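PDB 5WZJ: pumilio homolog 23, which binds a specific sequence of 18S rRNA through its pumilio repeats and probably regulates translation and mRNA stability. Local coordinates for residues 484-487 with 488-492; 514-517 with 518-522. All blocks are in the same frame, centred on the assembly; numbering follows the deposited sequence.

Interaction 1 (484-487 with 488-492)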
loop_
_atom_site.group_PDB
_atom_site.type_symbol
_atom_site.label_atom_id
_atom_site.label_comp_id
_atom_site.label_asym_id
_atom_site.label_seq_id
_atom_site.Cartn_x
_atom_site.Cartn_y
_atom_site.Cartn_z
ATOM N N GLN A 484 -10.456 28.589 -17.411
ATOM C CA GLN A 484 -11.275 27.711 -16.585
ATOM C C GLN A 484 -10.658 27.534 -15.205
ATOM O O GLN A 484 -11.368 27.561 -14.190
ATOM C CB GLN A 484 -11.456 26.362 -17.296
ATOM C CG GLN A 484 -12.292 26.482 -18.597
ATOM C CD GLN A 484 -12.367 25.184 -19.416
ATOM O OE1 GLN A 484 -11.369 24.481 -19.574
ATOM N NE2 GLN A 484 -13.557 24.870 -19.938
ATOM N N LYS A 485 -9.333 27.379 -15.151
ATOM C CA LYS A 485 -8.637 27.331 -13.868
ATOM C C LYS A 485 -8.814 28.634 -13.111
ATOM O O LYS A 485 -9.123 28.629 -11.918
ATOM C CB LYS A 485 -7.145 27.046 -14.084
ATOM C CG LYS A 485 -6.881 25.751 -14.862
ATOM C CD LYS A 485 -5.391 25.400 -14.919
ATOM C CE LYS A 485 -5.182 24.074 -15.655
ATOM N NZ LYS A 485 -3.749 23.778 -15.894
ATOM N N ARG A 486 -8.612 29.765 -13.800
ATOM C CA ARG A 486 -8.774 31.072 -13.165
ATOM C C ARG A 486 -10.182 31.247 -12.595
ATOM O O ARG A 486 -10.356 31.759 -11.484
ATOM C CB ARG A 486 -8.446 32.180 -14.182
ATOM C CG ARG A 486 -8.663 33.619 -13.679
ATOM C CD ARG A 486 -8.124 34.701 -14.663
ATOM N NE ARG A 486 -8.930 34.857 -15.884
ATOM C CZ ARG A 486 -8.540 34.476 -17.107
ATOM N NH1 ARG A 486 -7.349 33.908 -17.292
ATOM N NH2 ARG A 486 -9.333 34.668 -18.158
ATOM N N ARG A 487 -11.203 30.814 -13.339
ATOM C CA ARG A 487 -12.565 30.943 -12.841
ATOM C C ARG A 487 -12.732 30.235 -11.500
ATOM O O ARG A 487 -13.377 30.764 -10.588
ATOM C CB ARG A 487 -13.553 30.389 -13.870
ATOM C CG ARG A 487 -15.002 30.370 -13.346
ATOM C CD ARG A 487 -15.946 29.660 -14.301
ATOM N NE ARG A 487 -17.321 29.728 -13.808
ATOM C CZ ARG A 487 -18.320 29.007 -14.301
ATOM N NH1 ARG A 487 -18.093 28.164 -15.303
ATOM N NH2 ARG A 487 -19.541 29.137 -13.791
ATOM N N LEU A 488 -12.165 29.032 -11.361
ATOM C CA LEU A 488 -12.284 28.308 -10.098
ATOM C C LEU A 488 -11.489 28.998 -9.000
ATOM O O LEU A 488 -11.974 29.154 -7.875
ATOM C CB LEU A 488 -11.821 26.849 -10.266
ATOM C CG LEU A 488 -11.934 25.984 -8.994
ATOM C CD1 LEU A 488 -12.359 24.572 -9.324
ATOM C CD2 LEU A 488 -10.631 25.957 -8.203
ATOM N N ILE A 489 -10.251 29.388 -9.298
ATOM C CA ILE A 489 -9.409 30.024 -8.289
ATOM C C ILE A 489 -10.086 31.272 -7.737
ATOM O O ILE A 489 -10.075 31.518 -6.522
ATOM C CB ILE A 489 -8.026 30.342 -8.888
ATOM C CG1 ILE A 489 -7.272 29.036 -9.182
ATOM C CG2 ILE A 489 -7.213 31.245 -7.938
ATOM C CD1 ILE A 489 -5.948 29.234 -9.923
ATOM N N ILE A 490 -10.705 32.070 -8.614
ATOM C CA ILE A 490 -11.383 33.284 -8.157
ATOM C C ILE A 490 -12.491 32.953 -7.166
ATOM O O ILE A 490 -12.724 33.702 -6.208
ATOM C CB ILE A 490 -11.903 34.089 -9.369
ATOM C CG1 ILE A 490 -10.716 34.741 -10.076
ATOM C CG2 ILE A 490 -12.927 35.160 -8.938
ATOM C CD1 ILE A 490 -11.032 35.320 -11.453
ATOM N N LYS A 491 -13.167 31.819 -7.342
ATOM C CA LYS A 491 -14.224 31.521 -6.383
ATOM C C LYS A 491 -13.686 31.060 -5.031
ATOM O O LYS A 491 -14.482 30.871 -4.105
ATOM C CB LYS A 491 -15.190 30.491 -6.975
ATOM C CG LYS A 491 -16.158 31.171 -7.970
ATOM C CD LYS A 491 -17.219 30.237 -8.492
ATOM C CE LYS A 491 -16.682 29.361 -9.615
ATOM N NZ LYS A 491 -17.828 28.703 -10.326
ATOM N N LEU A 492 -12.374 30.899 -4.879
ATOM C CA LEU A 492 -11.794 30.658 -3.563
ATOM C C LEU A 492 -11.417 31.943 -2.835
ATOM O O LEU A 492 -11.000 31.873 -1.670
ATOM C CB LEU A 492 -10.559 29.762 -3.672
ATOM C CG LEU A 492 -10.797 28.325 -4.144
ATOM C CD1 LEU A 492 -9.478 27.585 -4.274
ATOM C CD2 LEU A 492 -11.710 27.582 -3.175
#
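Arg487 and Lys491 run side by side, pointing the same way, with Arg487 on helix 482-490, an α-helix that closes the seventh pumilio repeat, and Lys491 four residues further on. Their cationic ends come close: Arg487 NE lies 3.7 Å from Lys491 NZ, with the ammonium oblique to the guanidinium plane. The lysine chain reaches this place by a bend at CG-CD (chi3 -80°), whereas the arginine is extended from CG to NE. Two like charges this near would probably disfavour each other, but Lys491 NZ is satisfied by hydrogen bonds to the carbonyls of Thr452 and Met454, which fix its position and probably offset the cost.

Along the exposed side, Arg486 and Ile490 form a second pair lying alongside each other. The contact is aliphatic: Arg486 CG meets Ile490 CD1 at 3.7 Å. With CG set opposite the backbone N (chi1 176°), the arginine stem comes up beside this methyl before the chain bends about CG-CD.

Backbone bonds explain the spacing of both pairs. Ile489 N donates to Lys485 O at 3.0 Å with an N-H...O angle of 169°, and Ile490 N reaches Arg486 O almost as straight. The bond from Leu488 N to Gln484 O is longer, and the last, from Lys491 N to Arg487 O, is weak.

On the inward side, Leu488 packs on Leu451, Ile459 and Phe475, joining this helix to helices 445-453, 456-463 and 468-477. Neighbouring Ile489 leans on its own helix as well as on Leu476: its CG1 rests 3.3 Å from Lys485 O, the same carbonyl oxygen that its backbone N-H uses.

Interaction 2 (514-517 with 518-522)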
loop_
_atom_site.group_PDB
_atom_site.type_symbol
_atom_site.label_atom_id
_atom_site.label_comp_id
_atom_site.label_asym_id
_atom_site.label_seq_id
_atom_site.Cartn_x
_atom_site.Cartn_y
_atom_site.Cartn_z
ATOM N N ASP A 514 0.655 29.379 -7.564
ATOM C CA ASP A 514 1.524 29.105 -8.705
ATOM C C ASP A 514 0.799 29.267 -10.036
ATOM O O ASP A 514 1.416 29.661 -11.030
ATOM C CB ASP A 514 2.107 27.695 -8.596
ATOM C CG ASP A 514 3.260 27.618 -7.603
ATOM O OD1 ASP A 514 3.759 28.685 -7.174
ATOM O OD2 ASP A 514 3.673 26.496 -7.259
ATOM N N ALA A 515 -0.499 28.990 -10.076
ATOM C CA ALA A 515 -1.257 29.066 -11.321
ATOM C C ALA A 515 -1.841 30.453 -11.601
ATOM O O ALA A 515 -2.531 30.621 -12.615
ATOM C CB ALA A 515 -2.377 28.019 -11.304
ATOM N N CYS A 516 -1.563 31.448 -10.758
ATOM C CA CYS A 516 -2.187 32.763 -10.835
ATOM C C CYS A 516 -1.308 33.800 -11.514
ATOM O O CYS A 516 -0.077 33.714 -11.511
ATOM C CB CYS A 516 -2.521 33.285 -9.438
ATOM S SG CYS A 516 -3.992 32.617 -8.801
ATOM N N ASN A 517 -1.974 34.821 -12.050
ATOM C CA ASN A 517 -1.353 36.061 -12.493
ATOM C C ASN A 517 -1.020 36.937 -11.280
ATOM O O ASN A 517 -1.372 36.616 -10.142
ATOM C CB ASN A 517 -2.288 36.791 -13.463
ATOM C CG ASN A 517 -3.680 37.063 -12.859
ATOM O OD1 ASN A 517 -3.809 37.428 -11.690
ATOM N ND2 ASN A 517 -4.722 36.868 -13.664
ATOM N N LEU A 518 -0.365 38.079 -11.528
ATOM C CA LEU A 518 0.057 38.957 -10.434
ATOM C C LEU A 518 -1.123 39.400 -9.578
ATOM O O LEU A 518 -1.020 39.448 -8.345
ATOM C CB LEU A 518 0.794 40.187 -10.978
ATOM C CG LEU A 518 1.150 41.260 -9.930
ATOM C CD1 LEU A 518 2.000 40.678 -8.802
ATOM C CD2 LEU A 518 1.856 42.449 -10.555
ATOM N N THR A 519 -2.252 39.726 -10.212
ATOM C CA THR A 519 -3.399 40.242 -9.472
ATOM C C THR A 519 -3.887 39.244 -8.435
ATOM O O THR A 519 -4.131 39.601 -7.280
ATOM C CB THR A 519 -4.528 40.586 -10.435
ATOM O OG1 THR A 519 -4.069 41.581 -11.352
ATOM C CG2 THR A 519 -5.726 41.109 -9.668
ATOM N N LEU A 520 -4.040 37.981 -8.829
ATOM C CA LEU A 520 -4.545 37.007 -7.872
ATOM C C LEU A 520 -3.463 36.553 -6.894
ATOM O O LEU A 520 -3.781 36.218 -5.749
ATOM C CB LEU A 520 -5.163 35.824 -8.615
ATOM C CG LEU A 520 -6.490 36.209 -9.297
ATOM C CD1 LEU A 520 -6.872 35.208 -10.390
ATOM C CD2 LEU A 520 -7.621 36.375 -8.276
ATOM N N ARG A 521 -2.194 36.551 -7.311
ATOM C CA ARG A 521 -1.117 36.288 -6.356
ATOM C C ARG A 521 -1.118 37.310 -5.233
ATOM O O ARG A 521 -0.946 36.959 -4.060
ATOM C CB ARG A 521 0.235 36.291 -7.061
ATOM C CG ARG A 521 0.462 35.050 -7.876
ATOM C CD ARG A 521 1.876 34.989 -8.409
ATOM N NE ARG A 521 2.040 33.828 -9.265
ATOM C CZ ARG A 521 3.209 33.377 -9.703
ATOM N NH1 ARG A 521 4.332 33.996 -9.363
ATOM N NH2 ARG A 521 3.249 32.305 -10.481
ATOM N N GLU A 522 -1.324 38.581 -5.577
ATOM C CA GLU A 522 -1.399 39.619 -4.563
ATOM C C GLU A 522 -2.603 39.423 -3.651
ATOM O O GLU A 522 -2.500 39.601 -2.431
ATOM C CB GLU A 522 -1.445 40.991 -5.228
ATOM C CG GLU A 522 -1.417 42.110 -4.231
ATOM C CD GLU A 522 -1.112 43.452 -4.853
ATOM O OE1 GLU A 522 -1.004 43.539 -6.100
ATOM O OE2 GLU A 522 -0.976 44.420 -4.075
#
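Asn517 turns its CG between its own backbone N and carbonyl carbon (chi1 56°), which swings the amide over the first turn of helix 518-530 and makes the residue its N-cap. OD1 then accepts from Leu520 N at 2.9 Å, the donor standing nearly on the line of the side-chain C=O and the N-H...O angle being 165°. This single carboxamide oxygen also lies 3.1 Å from Thr519 N, so it faces the N-H groups at the start of the helix. One step later the backbone carbonyl of Asn517 takes up Arg521 N, beginning the regular helical bonding.

Arg521 is the second key group. Its chain is extended from CG to NE and folds back along the loop from 514 to 517 that joins helix 503-514 to this one. Its NH2 donates to Asp514 O at 3.3 Å; the oxygen sits at the guanidinium edge, 17° out of its plane, while the donor stands above the carbonyl plane. The NE bond to Cys516 O is weak, as is a further one to Phe513 O. Gln564 receives NH1, and Trp560 packs against the side chain, so helix 557-565 is joined to the same turn. A leucine here would probably leave the carbonyls of Asp514 and Cys516 without these donors and Gln564 OE1 without its NH1 partner.

The carboxylate of Asp514 points elsewhere, to a salt bridge with Lys547. Beneath the turn, Cys516 is buried: its CB touches Arg521 CG at 3.8 Å, bringing the arginine stem into the apolar packing. The sulfur faces the residue before it, Leu520, with Cys516 SG 3.4 Å from Leu520 CB.

Overall arrangement
Interactions 1 and 2 follow one another along the chain, their centres 11 Å apart, and they touch directly. Ile489 CG2 of the 488-492 segment packs on Cys516 SG of the 514-517 loop at 3.6 Å, and Ile490 CG1 meets Leu520 CD1 at 3.9 Å. The C-terminal turn of helix 482-490 thus lies against the N-terminal turn of helix 518-530, an apolar joint between the seventh and eighth pumilio repeats of the superhelix. Neither contact reaches the bound RNA: the nearest atoms are about 11 Å away for interaction 1 and about 9 Å for interaction 2, so the joint where they meet is packing between repeats, set back from the RNA.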